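Local coordinates for type C neurotoxin (PDB 3PME), which probably binds gangliosides and phosphatidylethanolamine at the nerve-cell membrane, being the receptor-binding domain of a botulinum C/D mosaic neurotoxin, at residues N36-N41 against M192-D197; G151-Y156 against Q163-E168; Y304-D309 against L329-N334. All blocks are in the same frame, centred on the assembly; numbering follows the deposited sequence.

Contact 1: N36-N41 against M192-D197; sequences NTIYTN and MLWIRD
Arg196 reaches out from strand 193-201 and lays the outer part of its side chain, from CD to the guanidinium, over one face of Tyr39 in the loop between strands 34-35 and 42-45. Its CG takes the crowded position between the backbone N and the carbonyl carbon (chi1 80°), and from there the chain runs extended to NE. CB lies beside the carbonyl oxygen of Asn41. CD comes 3.5 Å from Tyr39 CG and equally close to Tyr39 CB. NE passes above CG and CD1 of the ring and makes a weak, bent hydrogen bond, within a salt bridge, to Asp197 OD2, linking the stack to the Asn41-Asp197 pair. Arg196 CZ sits 3.7 Å from the ring centroid, almost on its normal. With the planes only 11° apart, this is a flat cation-pi stack, NH1 lying over the CE2 side of the ring and NH2 over the CZ and CE1 side. Arginine suits the place because its flat cation can stack while NH2 donates outward to the carbonyl of Gln217 in helix 207-218; the phenol OH of Tyr39 is hydrogen-bonded to Gly228 O, later in the chain. The stack thus ties the concanavalin-like sheet to chain leading into the C-terminal receptor-binding region, probably near their junction. Asn41 grips Asp197 twice: Asn41 ND2 donates to Asp197 OD1 at 2.9 Å, nearly straight, with amide and carboxylate planes perpendicular, and Asp197 N donates to Asn41 O at 3.3 Å. A water also bridges Asn41 N and Asp197 OD2. At the other end, Ile38 CD1 lies over the Trp194 five-membered ring, 4.0 Å from the centroid. A second water there accepts from Trp194 NE1 and donates to Thr37 OG1.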
loop_
_atom_site.group_PDB
_atom_site.type_symbol
_atom_site.label_atom_id
_atom_site.label_comp_id
_atom_site.label_asym_id
_atom_site.label_seq_id
_atom_site.Cartn_x
_atom_site.Cartn_y
_atom_site.Cartn_z
ATOM N N ASN A 36 6.421 5.752 -13.744
ATOM C CA ASN A 36 6.064 6.883 -12.909
ATOM C C ASN A 36 4.571 7.155 -12.978
ATOM O O ASN A 36 4.133 8.262 -13.322
ATOM C CB ASN A 36 6.856 8.120 -13.338
ATOM C CG ASN A 36 6.671 9.287 -12.397
ATOM O OD1 ASN A 36 6.036 9.167 -11.349
ATOM N ND2 ASN A 36 7.227 10.434 -12.770
ATOM N N THR A 37 3.775 6.139 -12.677
ATOM C CA THR A 37 2.325 6.310 -12.721
ATOM C C THR A 37 1.705 6.523 -11.338
ATOM O O THR A 37 0.736 7.277 -11.195
ATOM C CB THR A 37 1.631 5.154 -13.456
ATOM O OG1 THR A 37 1.841 3.926 -12.748
ATOM C CG2 THR A 37 2.176 5.021 -14.873
ATOM N N ILE A 38 2.263 5.866 -10.321
ATOM C CA ILE A 38 1.781 6.012 -8.943
ATOM C C ILE A 38 2.871 6.616 -8.064
ATOM O O ILE A 38 2.637 7.582 -7.333
ATOM C CB ILE A 38 1.377 4.643 -8.349
ATOM C CG1 ILE A 38 0.325 3.955 -9.225
ATOM C CG2 ILE A 38 0.886 4.808 -6.912
ATOM C CD1 ILE A 38 0.018 2.529 -8.814
ATOM N N TYR A 39 4.063 6.026 -8.137
ATOM C CA TYR A 39 5.243 6.505 -7.432
ATOM C C TYR A 39 6.321 6.861 -8.446
ATOM O O TYR A 39 6.419 6.232 -9.502
ATOM C CB TYR A 39 5.792 5.418 -6.490
ATOM C CG TYR A 39 5.022 5.286 -5.203
ATOM C CD1 TYR A 39 5.298 6.114 -4.125
ATOM C CD2 TYR A 39 4.007 4.343 -5.065
ATOM C CE1 TYR A 39 4.593 6.005 -2.940
ATOM C CE2 TYR A 39 3.303 4.220 -3.883
ATOM C CZ TYR A 39 3.600 5.052 -2.826
ATOM O OH TYR A 39 2.904 4.962 -1.639
ATOM N N THR A 40 7.150 7.839 -8.098
ATOM C CA THR A 40 8.178 8.354 -9.004
ATOM C C THR A 40 9.009 7.280 -9.693
ATOM O O THR A 40 9.200 7.322 -10.902
ATOM C CB THR A 40 9.114 9.320 -8.282
ATOM O OG1 THR A 40 8.361 10.454 -7.826
ATOM C CG2 THR A 40 10.206 9.795 -9.216
ATOM N N ASN A 41 9.498 6.319 -8.921
ATOM C CA ASN A 41 10.420 5.323 -9.451
ATOM C C ASN A 41 9.723 4.007 -9.786
ATOM O O ASN A 41 10.341 2.936 -9.717
ATOM C CB ASN A 41 11.563 5.093 -8.466
ATOM C CG ASN A 41 12.350 6.369 -8.194
ATOM O OD1 ASN A 41 12.612 7.152 -9.114
ATOM N ND2 ASN A 41 12.724 6.585 -6.936
ATOM N N MET A 192 -1.607 -7.745 -14.137
ATOM C CA MET A 192 -0.598 -6.702 -14.211
ATOM C C MET A 192 0.092 -6.595 -12.860
ATOM O O MET A 192 -0.412 -7.084 -11.860
ATOM C CB MET A 192 -1.250 -5.363 -14.581
ATOM C CG MET A 192 -2.192 -4.806 -13.501
ATOM S SD MET A 192 -3.268 -3.485 -14.094
ATOM C CE MET A 192 -4.312 -4.402 -15.220
ATOM N N LEU A 193 1.254 -5.957 -12.843
ATOM C CA LEU A 193 1.934 -5.674 -11.590
ATOM C C LEU A 193 2.771 -4.422 -11.727
ATOM O O LEU A 193 3.084 -3.980 -12.839
ATOM C CB LEU A 193 2.824 -6.852 -11.167
ATOM C CG LEU A 193 4.042 -7.165 -12.036
ATOM C CD1 LEU A 193 5.254 -6.372 -11.603
ATOM C CD2 LEU A 193 4.356 -8.647 -11.971
ATOM N N TRP A 194 3.148 -3.870 -10.581
ATOM C CA TRP A 194 3.973 -2.675 -10.512
ATOM C C TRP A 194 5.156 -2.995 -9.629
ATOM O O TRP A 194 5.018 -3.730 -8.651
ATOM C CB TRP A 194 3.211 -1.513 -9.859
ATOM C CG TRP A 194 2.000 -1.006 -10.588
ATOM C CD1 TRP A 194 1.914 0.150 -11.301
ATOM C CD2 TRP A 194 0.689 -1.603 -10.625
ATOM N NE1 TRP A 194 0.637 0.308 -11.797
ATOM C CE2 TRP A 194 -0.135 -0.750 -11.396
ATOM C CE3 TRP A 194 0.130 -2.763 -10.078
ATOM C CZ2 TRP A 194 -1.480 -1.032 -11.651
ATOM C CZ3 TRP A 194 -1.211 -3.043 -10.331
ATOM C CH2 TRP A 194 -2.001 -2.173 -11.114
ATOM N N ILE A 195 6.305 -2.421 -9.968
ATOM C CA ILE A 195 7.493 -2.488 -9.122
ATOM C C ILE A 195 7.976 -1.059 -8.917
ATOM O O ILE A 195 7.809 -0.213 -9.800
ATOM C CB ILE A 195 8.590 -3.325 -9.794
ATOM C CG1 ILE A 195 8.190 -4.803 -9.776
ATOM C CG2 ILE A 195 9.955 -3.139 -9.089
ATOM C CD1 ILE A 195 9.052 -5.680 -10.671
ATOM N N ARG A 196 8.558 -0.763 -7.767
ATOM C CA ARG A 196 9.213 0.537 -7.607
ATOM C C ARG A 196 10.497 0.445 -6.800
ATOM O O ARG A 196 10.683 -0.469 -6.003
ATOM C CB ARG A 196 8.272 1.577 -6.992
ATOM C CG ARG A 196 8.126 1.483 -5.465
ATOM C CD ARG A 196 7.201 2.598 -5.025
ATOM N NE ARG A 196 7.277 2.927 -3.608
ATOM C CZ ARG A 196 6.428 2.480 -2.697
ATOM N NH1 ARG A 196 5.447 1.649 -3.040
ATOM N NH2 ARG A 196 6.540 2.879 -1.442
ATOM N N ASP A 197 11.370 1.418 -7.015
ATOM C CA ASP A 197 12.599 1.577 -6.251
ATOM C C ASP A 197 13.473 0.321 -6.287
ATOM O O ASP A 197 13.959 -0.150 -5.259
ATOM C CB ASP A 197 12.297 2.024 -4.815
ATOM C CG ASP A 197 11.625 3.387 -4.760
ATOM O OD1 ASP A 197 12.304 4.393 -5.048
ATOM O OD2 ASP A 197 10.429 3.449 -4.435
HETATM O O HOH W 1 -0.748 2.582 -12.957
HETATM O O HOH W 2 9.405 5.699 -6.106
#

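Contact 2: G151-Y156 against Q163-E168; sequences GYMKLY and QSERIE
This is an antiparallel pairing inside a beta hairpin, strands 152-157 and 160-166, at one end of the large sheet of the N-terminal half. The two strands run at 163° to each other, and their backbones supply most of the polar contact. Met153 and Glu165 form a hydrogen-bonded pair, Met153 N donating to Glu165 O at 2.9 Å and Glu165 N returning a bond to Met153 O, both nearly along the C=O axis. Leu155 N bonds Gln163 O almost straight, whereas the return bond from Gln163 N is long and weak. Past the end of strand 160-166, Gly151 O takes a straight bond from Ile167 N at 2.8 Å and a weak one from Glu168 N. Gly151 and Tyr152 together face Asn148 on strand 141-148 as a classic beta bulge. In the concanavalin-like sandwich expected of this family, one sheet face is turned inward; here it carries Met153 and Leu155, which touch Leu123 of the second sheet. Glu165 and Gln163 start on this face too, but their ends lead away. Met153 chi1 (57°) brings CG to 3.6 Å from Ile167 CG2, and the extended remainder carries SD and CE on past the same methyl. Flexible and apolar, methionine fits among Trp111, Leu113 and Leu123. Lys154 and Ser164 share the other face, Ser164 OG lying 3.7 Å from Lys154 CG. At the non-hydrogen-bonded pair Tyr152-Arg166 the CB directions diverge, yet the ring comes alongside Arg166, Tyr152 CE2 4.0 Å from Arg166 CB.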
loop_
_atom_site.group_PDB
_atom_site.type_symbol
_atom_site.label_atom_id
_atom_site.label_comp_id
_atom_site.label_asym_id
_atom_site.label_seq_id
_atom_site.Cartn_x
_atom_site.Cartn_y
_atom_site.Cartn_z
ATOM N N GLY A 151 26.613 -18.832 3.385
ATOM C CA GLY A 151 25.540 -19.423 4.153
ATOM C C GLY A 151 24.189 -19.433 3.482
ATOM O O GLY A 151 23.783 -20.441 2.894
ATOM N N TYR A 152 23.488 -18.304 3.578
ATOM C CA TYR A 152 22.053 -18.274 3.310
ATOM C C TYR A 152 21.603 -17.137 2.424
ATOM O O TYR A 152 22.237 -16.083 2.332
ATOM C CB TYR A 152 21.276 -18.201 4.633
ATOM C CG TYR A 152 21.746 -19.273 5.554
ATOM C CD1 TYR A 152 22.878 -19.082 6.313
ATOM C CD2 TYR A 152 21.116 -20.502 5.598
ATOM C CE1 TYR A 152 23.354 -20.074 7.110
ATOM C CE2 TYR A 152 21.595 -21.511 6.410
ATOM C CZ TYR A 152 22.717 -21.272 7.161
ATOM O OH TYR A 152 23.246 -22.237 7.984
ATOM N N MET A 153 20.479 -17.366 1.768
ATOM C CA MET A 153 19.728 -16.241 1.240
ATOM C C MET A 153 18.490 -16.079 2.113
ATOM O O MET A 153 17.938 -17.053 2.618
ATOM C CB MET A 153 19.402 -16.436 -0.229
ATOM C CG MET A 153 18.642 -17.680 -0.552
ATOM S SD MET A 153 18.451 -17.773 -2.336
ATOM C CE MET A 153 17.414 -19.221 -2.445
ATOM N N LYS A 154 18.079 -14.834 2.320
ATOM C CA LYS A 154 17.032 -14.534 3.272
ATOM C C LYS A 154 16.045 -13.574 2.638
ATOM O O LYS A 154 16.439 -12.680 1.898
ATOM C CB LYS A 154 17.618 -13.906 4.532
ATOM C CG LYS A 154 18.419 -14.911 5.381
ATOM C CD LYS A 154 19.448 -14.219 6.291
ATOM C CE LYS A 154 18.821 -13.578 7.520
ATOM N NZ LYS A 154 19.842 -12.825 8.325
ATOM N N LEU A 155 14.774 -13.793 2.941
ATOM C CA LEU A 155 13.693 -12.981 2.398
ATOM C C LEU A 155 13.042 -12.154 3.491
ATOM O O LEU A 155 12.544 -12.697 4.488
ATOM C CB LEU A 155 12.648 -13.892 1.760
ATOM C CG LEU A 155 11.388 -13.182 1.267
ATOM C CD1 LEU A 155 11.759 -12.104 0.276
ATOM C CD2 LEU A 155 10.481 -14.207 0.627
ATOM N N TYR A 156 13.044 -10.835 3.286
ATOM C CA TYR A 156 12.424 -9.882 4.203
ATOM C C TYR A 156 11.211 -9.277 3.522
ATOM O O TYR A 156 11.266 -8.965 2.339
ATOM C CB TYR A 156 13.383 -8.741 4.541
ATOM C CG TYR A 156 14.560 -9.170 5.385
ATOM C CD1 TYR A 156 15.616 -9.869 4.819
ATOM C CD2 TYR A 156 14.612 -8.876 6.738
ATOM C CE1 TYR A 156 16.700 -10.268 5.586
ATOM C CE2 TYR A 156 15.701 -9.292 7.525
ATOM C CZ TYR A 156 16.739 -9.978 6.925
ATOM O OH TYR A 156 17.825 -10.401 7.677
ATOM N N GLN A 163 11.717 -15.816 5.715
ATOM C CA GLN A 163 12.207 -17.120 5.271
ATOM C C GLN A 163 13.709 -17.084 5.071
ATOM O O GLN A 163 14.284 -16.041 4.760
ATOM C CB GLN A 163 11.546 -17.513 3.942
ATOM C CG GLN A 163 10.022 -17.627 3.997
ATOM C CD GLN A 163 9.560 -18.942 4.584
ATOM O OE1 GLN A 163 8.964 -18.982 5.665
ATOM N NE2 GLN A 163 9.822 -20.027 3.874
ATOM N N SER A 164 14.341 -18.239 5.243
ATOM C CA SER A 164 15.756 -18.389 4.954
ATOM C C SER A 164 15.949 -19.703 4.205
ATOM O O SER A 164 15.152 -20.634 4.349
ATOM C CB SER A 164 16.564 -18.396 6.251
ATOM O OG SER A 164 17.957 -18.507 5.985
ATOM N N GLU A 165 16.993 -19.763 3.387
ATOM C CA GLU A 165 17.326 -20.971 2.650
ATOM C C GLU A 165 18.833 -21.083 2.502
ATOM O O GLU A 165 19.528 -20.114 2.202
ATOM C CB GLU A 165 16.649 -20.984 1.273
ATOM C CG GLU A 165 16.834 -22.294 0.520
ATOM C CD GLU A 165 15.963 -23.408 1.067
ATOM O OE1 GLU A 165 15.023 -23.109 1.831
ATOM O OE2 GLU A 165 16.207 -24.583 0.719
ATOM N N ARG A 166 19.343 -22.286 2.720
ATOM C CA ARG A 166 20.773 -22.516 2.640
ATOM C C ARG A 166 21.216 -22.487 1.183
ATOM O O ARG A 166 20.563 -23.079 0.329
ATOM C CB ARG A 166 21.088 -23.870 3.272
ATOM C CG ARG A 166 22.549 -24.190 3.401
ATOM C CD ARG A 166 22.720 -25.399 4.319
ATOM N NE ARG A 166 22.032 -26.584 3.811
ATOM C CZ ARG A 166 20.789 -26.939 4.133
ATOM N NH1 ARG A 166 20.070 -26.199 4.973
ATOM N NH2 ARG A 166 20.259 -28.037 3.608
ATOM N N ILE A 167 22.305 -21.781 0.899
ATOM C CA ILE A 167 22.851 -21.768 -0.456
ATOM C C ILE A 167 24.327 -22.147 -0.485
ATOM O O ILE A 167 24.912 -22.284 -1.555
ATOM C CB ILE A 167 22.649 -20.405 -1.172
ATOM C CG1 ILE A 167 23.269 -19.259 -0.363
ATOM C CG2 ILE A 167 21.166 -20.143 -1.437
ATOM C CD1 ILE A 167 23.349 -17.952 -1.117
ATOM N N GLU A 168 24.914 -22.323 0.696
ATOM C CA GLU A 168 26.327 -22.649 0.801
ATOM C C GLU A 168 26.603 -24.004 0.170
ATOM O O GLU A 168 27.744 -24.317 -0.171
ATOM C CB GLU A 168 26.759 -22.660 2.271
ATOM C CG GLU A 168 28.263 -22.772 2.474
ATOM C CD GLU A 168 28.639 -22.996 3.929
ATOM O OE1 GLU A 168 27.743 -23.361 4.727
ATOM O OE2 GLU A 168 29.831 -22.812 4.268
#

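Contact 3: Y304-D309 against L329-N334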
loop_
_atom_site.group_PDB
_atom_site.type_symbol
_atom_site.label_atom_id
_atom_site.label_comp_id
_atom_site.label_asym_id
_atom_site.label_seq_id
_atom_site.Cartn_x
_atom_site.Cartn_y
_atom_site.Cartn_z
ATOM N N TYR A 304 -22.774 16.895 0.162
ATOM C CA TYR A 304 -22.791 17.244 1.571
ATOM C C TYR A 304 -21.376 17.226 2.107
ATOM O O TYR A 304 -20.509 16.565 1.538
ATOM C CB TYR A 304 -23.580 16.204 2.371
ATOM C CG TYR A 304 -25.037 16.106 1.998
ATOM C CD1 TYR A 304 -25.988 16.883 2.655
ATOM C CD2 TYR A 304 -25.456 15.244 0.986
ATOM C CE1 TYR A 304 -27.336 16.799 2.319
ATOM C CE2 TYR A 304 -26.798 15.155 0.638
ATOM C CZ TYR A 304 -27.729 15.932 1.316
ATOM O OH TYR A 304 -29.058 15.839 0.974
ATOM N N MET A 305 -21.142 17.939 3.206
ATOM C CA MET A 305 -19.908 17.753 3.958
ATOM C C MET A 305 -20.210 17.061 5.285
ATOM O O MET A 305 -21.286 17.231 5.847
ATOM C CB MET A 305 -19.177 19.078 4.192
ATOM C CG MET A 305 -19.899 20.036 5.101
ATOM S SD MET A 305 -18.951 21.564 5.309
ATOM C CE MET A 305 -17.447 20.921 6.012
ATOM N N ILE A 306 -19.278 16.236 5.757
ATOM C CA ILE A 306 -19.441 15.576 7.033
ATOM C C ILE A 306 -19.060 16.521 8.160
ATOM O O ILE A 306 -18.009 17.168 8.117
ATOM C CB ILE A 306 -18.579 14.296 7.114
ATOM C CG1 ILE A 306 -19.030 13.298 6.041
ATOM C CG2 ILE A 306 -18.666 13.687 8.506
ATOM C CD1 ILE A 306 -18.205 11.999 6.014
ATOM N N ILE A 307 -19.913 16.600 9.173
ATOM C CA ILE A 307 -19.600 17.406 10.344
ATOM C C ILE A 307 -19.767 16.594 11.608
ATOM O O ILE A 307 -20.468 15.593 11.611
ATOM C CB ILE A 307 -20.494 18.658 10.439
ATOM C CG1 ILE A 307 -21.973 18.267 10.570
ATOM C CG2 ILE A 307 -20.261 19.554 9.226
ATOM C CD1 ILE A 307 -22.887 19.417 11.034
ATOM N N ARG A 308 -19.092 17.027 12.661
ATOM C CA ARG A 308 -19.313 16.493 13.998
ATOM C C ARG A 308 -20.598 17.090 14.566
ATOM O O ARG A 308 -20.877 18.271 14.363
ATOM C CB ARG A 308 -18.141 16.887 14.896
ATOM C CG ARG A 308 -17.891 15.964 16.061
ATOM C CD ARG A 308 -17.140 16.697 17.167
ATOM N NE ARG A 308 -18.083 17.506 17.921
ATOM C CZ ARG A 308 -17.771 18.328 18.912
ATOM N NH1 ARG A 308 -18.736 18.994 19.523
ATOM N NH2 ARG A 308 -16.508 18.481 19.299
ATOM N N ASP A 309 -21.384 16.284 15.274
ATOM C CA ASP A 309 -22.533 16.808 16.009
ATOM C C ASP A 309 -22.005 17.654 17.172
ATOM O O ASP A 309 -20.938 17.369 17.730
ATOM C CB ASP A 309 -23.388 15.648 16.530
ATOM C CG ASP A 309 -24.820 16.047 16.801
ATOM O OD1 ASP A 309 -25.132 17.253 16.758
ATOM O OD2 ASP A 309 -25.638 15.142 17.060
ATOM N N LEU A 329 -21.652 11.738 13.745
ATOM C CA LEU A 329 -21.298 12.521 12.567
ATOM C C LEU A 329 -22.556 12.727 11.739
ATOM O O LEU A 329 -23.440 11.869 11.709
ATOM C CB LEU A 329 -20.241 11.783 11.755
ATOM C CG LEU A 329 -18.967 11.431 12.514
ATOM C CD1 LEU A 329 -18.021 10.769 11.535
ATOM C CD2 LEU A 329 -18.331 12.676 13.123
ATOM N N LYS A 330 -22.644 13.869 11.062
ATOM C CA LYS A 330 -23.839 14.197 10.294
ATOM C C LYS A 330 -23.440 14.746 8.942
ATOM O O LYS A 330 -22.284 15.095 8.732
ATOM C CB LYS A 330 -24.674 15.255 11.033
ATOM C CG LYS A 330 -25.016 14.870 12.466
ATOM C CD LYS A 330 -25.586 16.036 13.251
ATOM C CE LYS A 330 -26.934 16.460 12.713
ATOM N NZ LYS A 330 -27.499 17.586 13.513
ATOM N N LEU A 331 -24.410 14.818 8.035
ATOM C CA LEU A 331 -24.225 15.467 6.739
ATOM C C LEU A 331 -24.767 16.896 6.795
ATOM O O LEU A 331 -25.842 17.142 7.356
ATOM C CB LEU A 331 -24.954 14.687 5.640
ATOM C CG LEU A 331 -24.432 13.274 5.355
ATOM C CD1 LEU A 331 -25.161 12.609 4.196
ATOM C CD2 LEU A 331 -22.941 13.338 5.084
ATOM N N GLN A 332 -24.027 17.822 6.196
ATOM C CA GLN A 332 -24.436 19.228 6.104
ATOM C C GLN A 332 -24.433 19.666 4.641
ATOM O O GLN A 332 -23.457 19.449 3.923
ATOM C CB GLN A 332 -23.475 20.108 6.917
ATOM C CG GLN A 332 -23.657 21.608 6.692
ATOM C CD GLN A 332 -22.850 22.430 7.673
ATOM O OE1 GLN A 332 -23.023 22.320 8.893
ATOM N NE2 GLN A 332 -21.947 23.249 7.152
ATOM N N SER A 333 -25.512 20.310 4.189
ATOM C CA SER A 333 -25.596 20.693 2.776
ATOM C C SER A 333 -24.950 22.045 2.489
ATOM O O SER A 333 -24.574 22.323 1.349
ATOM C CB SER A 333 -27.047 20.675 2.289
ATOM O OG SER A 333 -27.811 21.571 3.056
ATOM N N ASN A 334 -24.808 22.874 3.524
ATOM C CA ASN A 334 -24.025 24.105 3.427
ATOM C C ASN A 334 -22.541 23.778 3.359
ATOM O O ASN A 334 -21.949 23.302 4.336
ATOM C CB ASN A 334 -24.293 25.018 4.626
ATOM C CG ASN A 334 -25.637 25.701 4.547
ATOM O OD1 ASN A 334 -26.237 25.797 3.475
ATOM N ND2 ASN A 334 -26.115 26.194 5.683
#
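Strands 302-308 and 326-332 pair antiparallel in the beta-trefoil domain of the C-terminal receptor-binding half. Two hydrogen-bonded pairs hold the strands. Met305 and Gln332 exchange bonds through Met305 N to Gln332 O (2.9 Å) and Gln332 N to Met305 O; Ile307 and Lys330 do the same, Ile307 N meeting Lys330 O at 2.8 Å. The face with Ile306, Leu329 and Leu331 is largely apolar, with Arg308 at one end of it. There Ile306 CG1 touches Leu331 CD2 at 4.0 Å and its CG2 branch lies near Leu329 CB, with Leu256 of strand 255-260 packing against all three residues; branched aliphatics fill such a place without polar groups to satisfy. Leu331 also reaches Tyr304, its CB 3.8 Å from Tyr304 CD1 and its CD1 over one face of the ring. The other face is mixed. Gln332 is extended, its CG anti to the backbone N (chi1 170°), and lies alongside Met305. Its NE2 donates to Asn334 O at 2.8 Å, nearly straight and on a carbonyl lone pair, while its OE1 packs 3.6 Å from Ile307 CD1. Lys330 runs extended through chi2 (168°), which sets CD 3.6 Å from Asp309 CG; the bend at chi3 (67°) then steers CE and NZ. Lys330 NZ stands 4.0 Å from Asp309 OD1, too far for a salt bridge; that of Asp309 is between OD2 and Arg377. Arg308 grips the Asp309 carbonyl through NE and NH1. Two positive neighbours would be expected to favour ionised Asp309, the more distant Lys330 probably contributing less than Arg377.

How the contacts relate
Contacts 1 and 2 both belong to the N-terminal, concanavalin-like part and reach the same antiparallel sheet: strand 193-201 pairs with 68-77, that with 141-148, and that with 152-157, the first strand of contact 2. Their centres are 27 Å apart, and contact 2, a local hairpin, falls between the two segments of contact 1 along the chain. Contact 3 comes later, in the separate sheet of the C-terminal, trefoil part, its centre 37 Å from that of contact 1 and 54 Å from that of contact 2. Contacts 2 and 3 lie on opposite sides of the chain's centre. Each receptor-binding part thus has its own sheet, and contact 1 probably lies nearest their meeting place.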